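Local coordinates for protein phosphoserine aminotransferase (Bacillus alcalophilus, PDB 1W23) that catalyses the reversible, pyridoxal-phosphate-dependent transamination between glutamate and 3-phosphohydroxypyruvate that yields phosphoserine, the second step of serine biosynthesis from 3-phosphoglycerate, at residues 95-100 with 117-122; 125-130 with 152-157; 148-153 with 296-301. All coordinates share one frame; numbering follows the deposited sequence.

Contact 1: 95-100 with 117-122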
loop_
_atom_site.group_PDB
_atom_site.type_symbol
_atom_site.label_atom_id
_atom_site.label_comp_id
_atom_site.label_asym_id
_atom_site.label_seq_id
_atom_site.Cartn_x
_atom_site.Cartn_y
_atom_site.Cartn_z
ATOM N N ASN A 95 -27.393 1.954 3.156
ATOM C CA ASN A 95 -28.247 2.355 2.035
ATOM C C ASN A 95 -27.381 2.883 0.896
ATOM O O ASN A 95 -26.544 3.759 1.146
ATOM C CB ASN A 95 -29.241 3.427 2.522
ATOM C CG ASN A 95 -30.455 3.571 1.633
ATOM O OD1 ASN A 95 -30.587 2.852 0.626
ATOM N ND2 ASN A 95 -31.382 4.481 2.008
ATOM N N TYR A 96 -27.529 2.345 -0.298
ATOM C CA TYR A 96 -26.637 2.601 -1.449
ATOM C C TYR A 96 -27.423 3.163 -2.607
ATOM O O TYR A 96 -28.515 2.698 -2.936
ATOM C CB TYR A 96 -25.972 1.238 -1.919
ATOM C CG TYR A 96 -24.845 0.891 -0.933
ATOM C CD1 TYR A 96 -25.167 0.352 0.308
ATOM C CD2 TYR A 96 -23.509 1.139 -1.196
ATOM C CE1 TYR A 96 -24.191 0.038 1.229
ATOM C CE2 TYR A 96 -22.493 0.864 -0.259
ATOM C CZ TYR A 96 -22.835 0.306 0.940
ATOM O OH TYR A 96 -21.899 0.062 1.920
ATOM N N VAL A 97 -26.817 4.122 -3.314
ATOM C CA VAL A 97 -27.297 4.600 -4.592
ATOM C C VAL A 97 -26.438 3.934 -5.659
ATOM O O VAL A 97 -25.204 4.112 -5.684
ATOM C CB VAL A 97 -27.262 6.120 -4.736
ATOM C CG1 VAL A 97 -27.808 6.578 -6.099
ATOM C CG2 VAL A 97 -28.022 6.818 -3.619
ATOM N N LEU A 98 -27.053 3.151 -6.544
ATOM C CA LEU A 98 -26.322 2.434 -7.563
ATOM C C LEU A 98 -26.244 3.230 -8.875
ATOM O O LEU A 98 -27.281 3.455 -9.516
ATOM C CB LEU A 98 -26.942 1.082 -7.860
ATOM C CG LEU A 98 -26.994 0.097 -6.651
ATOM C CD1 LEU A 98 -27.601 -1.239 -7.084
ATOM C CD2 LEU A 98 -25.607 -0.108 -6.046
ATOM N N THR A 99 -25.026 3.666 -9.246
ATOM C CA THR A 99 -24.814 4.395 -10.474
ATOM C C THR A 99 -23.741 3.773 -11.346
ATOM O O THR A 99 -23.371 4.333 -12.384
ATOM C CB THR A 99 -24.536 5.885 -10.241
ATOM O OG1 THR A 99 -23.553 6.051 -9.173
ATOM C CG2 THR A 99 -25.787 6.632 -9.789
ATOM N N GLY A 100 -23.222 2.597 -10.993
ATOM C CA GLY A 100 -22.314 1.846 -11.835
ATOM C C GLY A 100 -21.827 0.609 -11.141
ATOM O O GLY A 100 -22.345 0.194 -10.096
ATOM N N HIS A 117 -29.827 -1.728 1.552
ATOM C CA HIS A 117 -30.963 -1.217 0.811
ATOM C C HIS A 117 -30.402 -0.449 -0.403
ATOM O O HIS A 117 -29.300 0.064 -0.336
ATOM C CB HIS A 117 -31.787 -0.316 1.704
ATOM C CG HIS A 117 -33.048 0.231 1.147
ATOM N ND1 HIS A 117 -33.171 1.442 0.501
ATOM C CD2 HIS A 117 -34.289 -0.348 1.178
ATOM C CE1 HIS A 117 -34.424 1.618 0.139
ATOM N NE2 HIS A 117 -35.126 0.570 0.533
ATOM N N ILE A 118 -31.247 -0.374 -1.427
ATOM C CA ILE A 118 -30.946 0.380 -2.644
ATOM C C ILE A 118 -31.869 1.578 -2.657
ATOM O O ILE A 118 -33.079 1.506 -2.906
ATOM C CB ILE A 118 -31.104 -0.484 -3.904
ATOM C CG1 ILE A 118 -30.057 -1.622 -3.871
ATOM C CG2 ILE A 118 -30.885 0.348 -5.169
ATOM C CD1 ILE A 118 -30.282 -2.669 -4.927
ATOM N N ALA A 119 -31.294 2.751 -2.373
ATOM C CA ALA A 119 -32.063 3.980 -2.296
ATOM C C ALA A 119 -32.564 4.404 -3.684
ATOM O O ALA A 119 -33.647 4.998 -3.808
ATOM C CB ALA A 119 -31.223 5.095 -1.719
ATOM N N ALA A 120 -31.757 4.163 -4.707
ATOM C CA ALA A 120 -32.078 4.553 -6.083
ATOM C C ALA A 120 -31.035 3.839 -6.963
ATOM O O ALA A 120 -29.942 3.466 -6.488
ATOM C CB ALA A 120 -32.063 6.026 -6.279
ATOM N N SER A 121 -31.379 3.662 -8.250
ATOM C CA SER A 121 -30.551 2.903 -9.139
ATOM C C SER A 121 -30.887 3.203 -10.588
ATOM O O SER A 121 -32.066 3.350 -10.915
ATOM C CB SER A 121 -30.776 1.405 -8.926
ATOM O OG SER A 121 -29.997 0.654 -9.830
ATOM N N THR A 122 -29.871 3.259 -11.422
ATOM C CA THR A 122 -30.074 3.306 -12.871
ATOM C C THR A 122 -29.558 2.057 -13.595
ATOM O O THR A 122 -29.325 2.050 -14.799
ATOM C CB THR A 122 -29.503 4.622 -13.483
ATOM O OG1 THR A 122 -28.138 4.749 -13.093
ATOM C CG2 THR A 122 -30.283 5.847 -12.991
#

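Contact 2: 125-130 with 152-157. With PLP (pyridoxal-5'-phosphate), chain J.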
loop_
_atom_site.group_PDB
_atom_site.type_symbol
_atom_site.label_atom_id
_atom_site.label_comp_id
_atom_site.label_asym_id
_atom_site.label_seq_id
_atom_site.Cartn_x
_atom_site.Cartn_y
_atom_site.Cartn_z
ATOM N N ASN A 125 -31.291 0.588 -16.809
ATOM C CA ASN A 125 -30.988 1.288 -18.042
ATOM C C ASN A 125 -29.499 1.366 -18.308
ATOM O O ASN A 125 -29.042 2.231 -19.056
ATOM C CB ASN A 125 -31.561 2.703 -17.892
ATOM C CG ASN A 125 -31.948 3.265 -19.217
ATOM O OD1 ASN A 125 -31.637 4.457 -19.409
ATOM N ND2 ASN A 125 -32.592 2.413 -19.983
ATOM N N SER A 126 -28.748 0.422 -17.775
ATOM C CA SER A 126 -27.328 0.315 -18.018
ATOM C C SER A 126 -26.579 1.548 -17.575
ATOM O O SER A 126 -25.577 1.923 -18.196
ATOM C CB SER A 126 -26.980 -0.028 -19.504
ATOM O OG SER A 126 -27.642 -1.286 -19.822
ATOM N N TYR A 127 -27.020 2.163 -16.501
ATOM C CA TYR A 127 -26.208 3.199 -15.847
ATOM C C TYR A 127 -25.826 4.339 -16.804
ATOM O O TYR A 127 -24.670 4.754 -16.880
ATOM C CB TYR A 127 -24.996 2.565 -15.186
ATOM C CG TYR A 127 -25.283 1.612 -14.036
ATOM C CD1 TYR A 127 -24.772 0.312 -14.018
ATOM C CD2 TYR A 127 -26.028 2.019 -12.933
ATOM C CE1 TYR A 127 -25.001 -0.564 -12.976
ATOM C CE2 TYR A 127 -26.234 1.163 -11.847
ATOM C CZ TYR A 127 -25.721 -0.137 -11.875
ATOM O OH TYR A 127 -25.962 -0.928 -10.783
ATOM N N GLN A 128 -26.834 4.852 -17.516
ATOM C CA GLN A 128 -26.603 5.988 -18.419
ATOM C C GLN A 128 -26.719 7.314 -17.717
ATOM O O GLN A 128 -26.409 8.358 -18.316
ATOM C CB GLN A 128 -27.594 5.966 -19.583
ATOM C CG GLN A 128 -27.419 4.774 -20.489
ATOM C CD GLN A 128 -28.492 4.694 -21.564
ATOM O OE1 GLN A 128 -28.612 5.605 -22.375
ATOM N NE2 GLN A 128 -29.210 3.610 -21.631
ATOM N N SER A 129 -27.188 7.378 -16.478
ATOM C CA SER A 129 -27.464 8.636 -15.781
ATOM C C SER A 129 -27.375 8.474 -14.271
ATOM O O SER A 129 -27.394 7.393 -13.706
ATOM C CB SER A 129 -28.861 9.141 -16.144
ATOM O OG SER A 129 -29.889 8.338 -15.623
ATOM N N ILE A 130 -27.335 9.643 -13.625
ATOM C CA ILE A 130 -27.505 9.712 -12.169
ATOM C C ILE A 130 -28.966 9.858 -11.858
ATOM O O ILE A 130 -29.635 10.715 -12.488
ATOM C CB ILE A 130 -26.713 10.910 -11.632
ATOM C CG1 ILE A 130 -25.233 10.937 -12.104
ATOM C CG2 ILE A 130 -26.821 11.033 -10.112
ATOM C CD1 ILE A 130 -24.450 9.679 -11.789
ATOM N N THR A 152 -16.633 5.288 -12.845
ATOM C CA THR A 152 -15.456 5.244 -13.726
ATOM C C THR A 152 -15.685 4.397 -14.967
ATOM O O THR A 152 -15.116 4.688 -16.036
ATOM C CB THR A 152 -14.259 4.657 -12.906
ATOM O OG1 THR A 152 -14.382 5.151 -11.561
ATOM C CG2 THR A 152 -12.914 5.059 -13.499
ATOM N N ILE A 153 -16.423 3.285 -14.815
ATOM C CA ILE A 153 -16.646 2.360 -15.932
ATOM C C ILE A 153 -17.656 2.845 -16.929
ATOM O O ILE A 153 -17.561 2.586 -18.146
ATOM C CB ILE A 153 -16.987 0.951 -15.378
ATOM C CG1 ILE A 153 -15.714 0.345 -14.762
ATOM C CG2 ILE A 153 -17.610 0.053 -16.437
ATOM C CD1 ILE A 153 -15.905 -0.838 -13.841
ATOM N N TYR A 154 -18.676 3.551 -16.433
ATOM C CA TYR A 154 -19.828 4.008 -17.241
ATOM C C TYR A 154 -19.698 5.436 -17.722
ATOM O O TYR A 154 -20.436 5.839 -18.638
ATOM C CB TYR A 154 -21.137 3.793 -16.445
ATOM C CG TYR A 154 -21.451 2.299 -16.420
ATOM C CD1 TYR A 154 -21.081 1.509 -15.367
ATOM C CD2 TYR A 154 -22.064 1.712 -17.490
ATOM C CE1 TYR A 154 -21.344 0.133 -15.377
ATOM C CE2 TYR A 154 -22.340 0.346 -17.500
ATOM C CZ TYR A 154 -21.979 -0.424 -16.427
ATOM O OH TYR A 154 -22.234 -1.800 -16.436
ATOM N N GLY A 155 -18.798 6.241 -17.183
ATOM C CA GLY A 155 -18.598 7.611 -17.679
ATOM C C GLY A 155 -19.683 8.582 -17.276
ATOM O O GLY A 155 -19.959 9.537 -18.027
ATOM N N THR A 156 -20.276 8.410 -16.110
ATOM C CA THR A 156 -21.274 9.320 -15.565
ATOM C C THR A 156 -20.781 9.904 -14.240
ATOM O O THR A 156 -19.917 9.312 -13.576
ATOM C CB THR A 156 -22.625 8.603 -15.338
ATOM O OG1 THR A 156 -22.378 7.599 -14.356
ATOM C CG2 THR A 156 -23.196 8.006 -16.601
ATOM N N GLN A 157 -21.343 11.056 -13.859
ATOM C CA GLN A 157 -20.846 11.774 -12.692
ATOM C C GLN A 157 -21.939 12.635 -12.093
ATOM O O GLN A 157 -22.709 13.287 -12.823
ATOM C CB GLN A 157 -19.670 12.671 -13.155
ATOM C CG GLN A 157 -18.955 13.453 -12.105
ATOM C CD GLN A 157 -17.831 14.290 -12.665
ATOM O OE1 GLN A 157 -17.842 14.674 -13.856
ATOM N NE2 GLN A 157 -16.810 14.594 -11.823
HETATM N N1 PLP J . -14.065 2.920 -6.865
HETATM C C2 PLP J . -13.917 3.614 -8.054
HETATM C C2A PLP J . -14.928 4.659 -8.347
HETATM C C3 PLP J . -12.853 3.321 -8.893
HETATM O O3 PLP J . -12.699 3.996 -10.009
HETATM C C4 PLP J . -11.920 2.280 -8.533
HETATM C C4A PLP J . -10.748 2.029 -9.413
HETATM C C5 PLP J . -12.103 1.612 -7.311
HETATM C C6 PLP J . -13.192 1.936 -6.517
HETATM C C5A PLP J . -11.208 0.496 -6.857
HETATM O O4P PLP J . -9.973 1.081 -6.300
HETATM P P PLP J . -8.781 0.083 -5.802
HETATM O O1P PLP J . -8.333 -0.684 -7.009
HETATM O O2P PLP J . -9.379 -0.819 -4.734
HETATM O O3P PLP J . -7.783 1.079 -5.233
HETATM O O HOH W 1 -24.557 6.075 -14.079
#

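Contact 3: 148-153 with 296-301. With PLP (pyridoxal-5'-phosphate), chain J.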
loop_
_atom_site.group_PDB
_atom_site.type_symbol
_atom_site.label_atom_id
_atom_site.label_comp_id
_atom_site.label_asym_id
_atom_site.label_seq_id
_atom_site.Cartn_x
_atom_site.Cartn_y
_atom_site.Cartn_z
ATOM N N THR A 148 -21.423 6.948 -5.305
ATOM C CA THR A 148 -20.192 6.880 -6.073
ATOM C C THR A 148 -20.189 8.135 -6.953
ATOM O O THR A 148 -21.044 8.258 -7.862
ATOM C CB THR A 148 -20.136 5.627 -6.941
ATOM O OG1 THR A 148 -20.483 4.478 -6.142
ATOM C CG2 THR A 148 -18.775 5.481 -7.584
ATOM N N SER A 149 -19.347 9.119 -6.646
ATOM C CA SER A 149 -19.480 10.429 -7.328
ATOM C C SER A 149 -19.222 10.385 -8.812
ATOM O O SER A 149 -19.903 11.052 -9.586
ATOM C CB SER A 149 -18.528 11.436 -6.646
ATOM O OG SER A 149 -17.212 10.939 -6.648
ATOM N N ASN A 150 -18.253 9.568 -9.231
ATOM C CA ASN A 150 -17.870 9.411 -10.620
ATOM C C ASN A 150 -17.798 7.897 -10.880
ATOM O O ASN A 150 -17.047 7.160 -10.221
ATOM C CB ASN A 150 -16.547 10.149 -10.915
ATOM C CG ASN A 150 -16.248 10.152 -12.418
ATOM O OD1 ASN A 150 -16.827 11.006 -13.134
ATOM N ND2 ASN A 150 -15.420 9.216 -12.854
ATOM N N ASN A 151 -18.629 7.466 -11.806
ATOM C CA ASN A 151 -18.793 6.050 -12.114
ATOM C C ASN A 151 -17.843 5.706 -13.252
ATOM O O ASN A 151 -18.134 5.861 -14.447
ATOM C CB ASN A 151 -20.244 5.762 -12.483
ATOM C CG ASN A 151 -21.123 6.234 -11.330
ATOM O OD1 ASN A 151 -21.184 5.563 -10.299
ATOM N ND2 ASN A 151 -21.781 7.359 -11.498
ATOM N N THR A 152 -16.633 5.288 -12.845
ATOM C CA THR A 152 -15.456 5.244 -13.726
ATOM C C THR A 152 -15.685 4.397 -14.967
ATOM O O THR A 152 -15.116 4.688 -16.036
ATOM C CB THR A 152 -14.259 4.657 -12.906
ATOM O OG1 THR A 152 -14.382 5.151 -11.561
ATOM C CG2 THR A 152 -12.914 5.059 -13.499
ATOM N N ILE A 153 -16.423 3.285 -14.815
ATOM C CA ILE A 153 -16.646 2.360 -15.932
ATOM C C ILE A 153 -17.656 2.845 -16.929
ATOM O O ILE A 153 -17.561 2.586 -18.146
ATOM C CB ILE A 153 -16.987 0.951 -15.378
ATOM C CG1 ILE A 153 -15.714 0.345 -14.762
ATOM C CG2 ILE A 153 -17.610 0.053 -16.437
ATOM C CD1 ILE A 153 -15.905 -0.838 -13.841
ATOM N N LEU A 296 -16.690 14.375 -16.478
ATOM C CA LEU A 296 -15.519 15.153 -16.870
ATOM C C LEU A 296 -14.231 14.369 -16.779
ATOM O O LEU A 296 -13.189 14.869 -17.207
ATOM C CB LEU A 296 -15.451 16.433 -16.023
ATOM C CG LEU A 296 -16.625 17.385 -16.238
ATOM C CD1 LEU A 296 -16.551 18.512 -15.211
ATOM C CD2 LEU A 296 -16.646 17.945 -17.651
ATOM N N MET A 297 -14.267 13.170 -16.195
ATOM C CA MET A 297 -13.100 12.350 -15.886
ATOM C C MET A 297 -12.935 11.106 -16.781
ATOM O O MET A 297 -11.803 10.728 -17.079
ATOM C CB MET A 297 -13.182 11.907 -14.410
ATOM C CG MET A 297 -13.079 13.046 -13.423
ATOM S SD MET A 297 -11.423 13.743 -13.172
ATOM C CE MET A 297 -11.422 15.219 -14.200
ATOM N N ASN A 298 -14.059 10.475 -17.174
ATOM C CA ASN A 298 -14.022 9.285 -17.998
ATOM C C ASN A 298 -15.071 9.408 -19.089
ATOM O O ASN A 298 -16.237 9.461 -18.795
ATOM C CB ASN A 298 -14.273 7.992 -17.196
ATOM C CG ASN A 298 -13.349 7.857 -16.005
ATOM O OD1 ASN A 298 -13.748 8.232 -14.883
ATOM N ND2 ASN A 298 -12.161 7.284 -16.164
ATOM N N VAL A 299 -14.618 9.482 -20.358
ATOM C CA VAL A 299 -15.522 9.661 -21.496
ATOM C C VAL A 299 -15.707 8.320 -22.182
ATOM O O VAL A 299 -14.764 7.765 -22.777
ATOM C CB VAL A 299 -14.976 10.711 -22.480
ATOM C CG1 VAL A 299 -15.949 10.855 -23.636
ATOM C CG2 VAL A 299 -14.689 12.040 -21.814
ATOM N N THR A 300 -16.920 7.789 -22.098
ATOM C CA THR A 300 -17.221 6.448 -22.611
ATOM C C THR A 300 -18.016 6.531 -23.908
ATOM O O THR A 300 -19.002 7.299 -24.020
ATOM C CB THR A 300 -17.952 5.628 -21.538
ATOM O OG1 THR A 300 -19.086 6.376 -21.111
ATOM C CG2 THR A 300 -17.032 5.305 -20.367
ATOM N N PHE A 301 -17.623 5.742 -24.924
ATOM C CA PHE A 301 -18.310 5.838 -26.207
ATOM C C PHE A 301 -18.064 4.547 -27.005
ATOM O O PHE A 301 -17.157 3.781 -26.741
ATOM C CB PHE A 301 -17.890 7.045 -27.023
ATOM C CG PHE A 301 -16.417 7.136 -27.366
ATOM C CD1 PHE A 301 -15.975 6.697 -28.624
ATOM C CD2 PHE A 301 -15.475 7.628 -26.494
ATOM C CE1 PHE A 301 -14.636 6.761 -28.987
ATOM C CE2 PHE A 301 -14.132 7.726 -26.884
ATOM C CZ PHE A 301 -13.738 7.292 -28.126
HETATM N N1 PLP J . -14.065 2.920 -6.865
HETATM C C2 PLP J . -13.917 3.614 -8.054
HETATM C C2A PLP J . -14.928 4.659 -8.347
HETATM C C3 PLP J . -12.853 3.321 -8.893
HETATM O O3 PLP J . -12.699 3.996 -10.009
HETATM C C4 PLP J . -11.920 2.280 -8.533
HETATM C C4A PLP J . -10.748 2.029 -9.413
HETATM C C5 PLP J . -12.103 1.612 -7.311
HETATM C C6 PLP J . -13.192 1.936 -6.517
HETATM C C5A PLP J . -11.208 0.496 -6.857
HETATM O O4P PLP J . -9.973 1.081 -6.300
HETATM P P PLP J . -8.781 0.083 -5.802
HETATM O O1P PLP J . -8.333 -0.684 -7.009
HETATM O O2P PLP J . -9.379 -0.819 -4.734
HETATM O O3P PLP J . -7.783 1.079 -5.233
#

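Contact 1: 95-100 with 117-122
The beta-alpha-beta unit of strand 93-98, helix 101-111 and strand 115-121 brings its two strands together here, side by side and parallel. Tyr96 N donates to His117 O at 2.9 Å, and Tyr96 O accepts Ala119 N at 2.8 Å. Leu98 N then reaches Ala120 O at 2.9 Å. Leu98 O takes a longer bond, 3.2 Å, from Thr122 N, which comes in nearly along the C=O axis. The pairing slips by one residue at Ala119, where the chain turns a corner. Tyr96 pairs with Ile118, but Leu98 pairs with Ser121. Within this chain, strand 115-121 is an outermost strand of the seven-stranded mixed sheet, and strand 142-148 flanks strand 93-98 on its other side. Asn95 and His117 share one face and run alongside each other, each with CG anti to the backbone N (chi1 -160° and -176°). This puts His117 ND1 2.9 Å from Asn95 OD1. The oxygen lies in the imidazole plane at the ring edge, but the N-H meets it from above the amide plane. Asn95 ND2 is held by Asp142 and by Gln137 O, which fixes the amide rotation. On the other face Leu98 CD1 meets Ile118 CD1 at 3.7 Å, the two side chains crossing at about a right angle. Tyr96 packs on helix 101-111, and its hydroxyl bonds to that of Tyr144.

Contact 2: 125-130 with 152-157
Tyr127 and Tyr154 carry this contact as an edge-to-face aromatic pair. The edge of Tyr127 is turned toward the face of Tyr154, with ring planes at 60° and centroids 5.2 Å apart. Tyr127 CD1 makes the closest ring contact, 3.7 Å from Tyr154 CE1. Tyr127 CB also sits over the same face, in a CH-pi contact 3.9 Å from the centroid of the Tyr154 ring. Ile153 CG2 lies against the opposite face, so the Tyr154 ring is held between two aliphatic groups. An alanine at Tyr154 would remove the ring and would probably cost Tyr127 CB and CD1 their packing surface and join the two segments less firmly. Next to the rings, the methyl CG2 of Thr156 rests on two carbonyl oxygens, 3.6 Å from Tyr127 O and 3.7 Å from Gln128 O. Ile130 and Thr156 lie alongside one another, pointing opposite ways, with Ile130 CD1 beside the Thr156 hydroxyl. Ile130 CG1 comes 3.5 Å from Gln157 O. No direct hydrogen bond joins the segments. A water spans them instead: it lies 2.7 Å from Thr156 OG1 and can donate a long bond to Ser129 O (3.2 Å). The second shell fixes these groups. Two successive left-handed residues, Ser126 and Tyr127, bend the chain here, and the CB of Tyr127 points to the other segment. The Tyr127 hydroxyl bonds to Glu104. Gln128 NE2 closes the turn on Asn125 O, while Thr156 OG1 is also bonded to Asn151 ND2. Segment 125-130 belongs to the loop between strands 115-121 and 142-148. It packs on strand 156-157 and on the turn that leads into it from strand 150-151, with Glu104 of helix 101-111 tying down its tyrosine.

Contact 3: 148-153 with 296-301
Three polar side chains form the tight part of this contact: Asn150, Thr152 and Asn298. Asn150 ND2 donates to Asn298 OD1 at 2.8 Å. The donor lies nearly along the C=O axis of Asn298, and the acceptor is almost in the amide plane of Asn150. The bond is nevertheless bent at its hydrogen, to 133°. The side chains approach at a slant, with their amide planes 33° apart. Asn150 CG is anti to the backbone N (chi1 -172°), which carries the amide across to strand 298-302. The methyl of Thr152 lies against the Asn298 amide, with CG2 3.6 Å from both OD1 and ND2. These buried groups have further partners. Asn150 OD1 bonds to Ser295, Asn150 ND2 to Ser175, and Asn298 ND2 to Ser336, so both amides are fixed in rotation. Either end of the contact is looser, though no touching residue there is exposed. Met297 CB only leans on Asn150 ND2 at 3.8 Å before its bent chain leads away. Thr300 CG2 meets Ile153 O at 3.6 Å, while its hydroxyl bonds to Tyr154 O. No main-chain hydrogen bond links the two segments, so the contact joins them through side chains and not as a sheet. On the cofactor side, Thr152 OG1 is 2.6 Å from PLP O3 and also bonds to Ser175. Such a short bond would probably steady charge on O3. Asn150 O lies 3.8 Å from the PLP methyl carbon C2A. Thr152 and Asn150 thus belong to the first shell of the cofactor, Thr152 through O3, with Asn298 packed behind them. This is part of the PLP pocket of a class-V aminotransferase, where strand 298-302 of the three-stranded antiparallel sheet backs the cofactor-binding loop.

How the contacts relate
Contact 1 closes first along the chain, contact 2 follows, and contact 3 begins on the stretch where contact 2 ends. Contacts 2 and 3 share Thr152 and Ile153, and their centres are about 7 Å apart. Strands 150-151 and 156-157, which pair as a short antiparallel hairpin, put one strand in each. The centre of contact 1 is about 12 Å from that of contact 2 and 16 Å from that of contact 3. Its edge strand runs on into the loop of contact 2, and Thr99 bonds to Asn151 of contact 3. Together they form a continuous path from the rim of the seven-stranded sheet to the PLP pocket and strand 298-302.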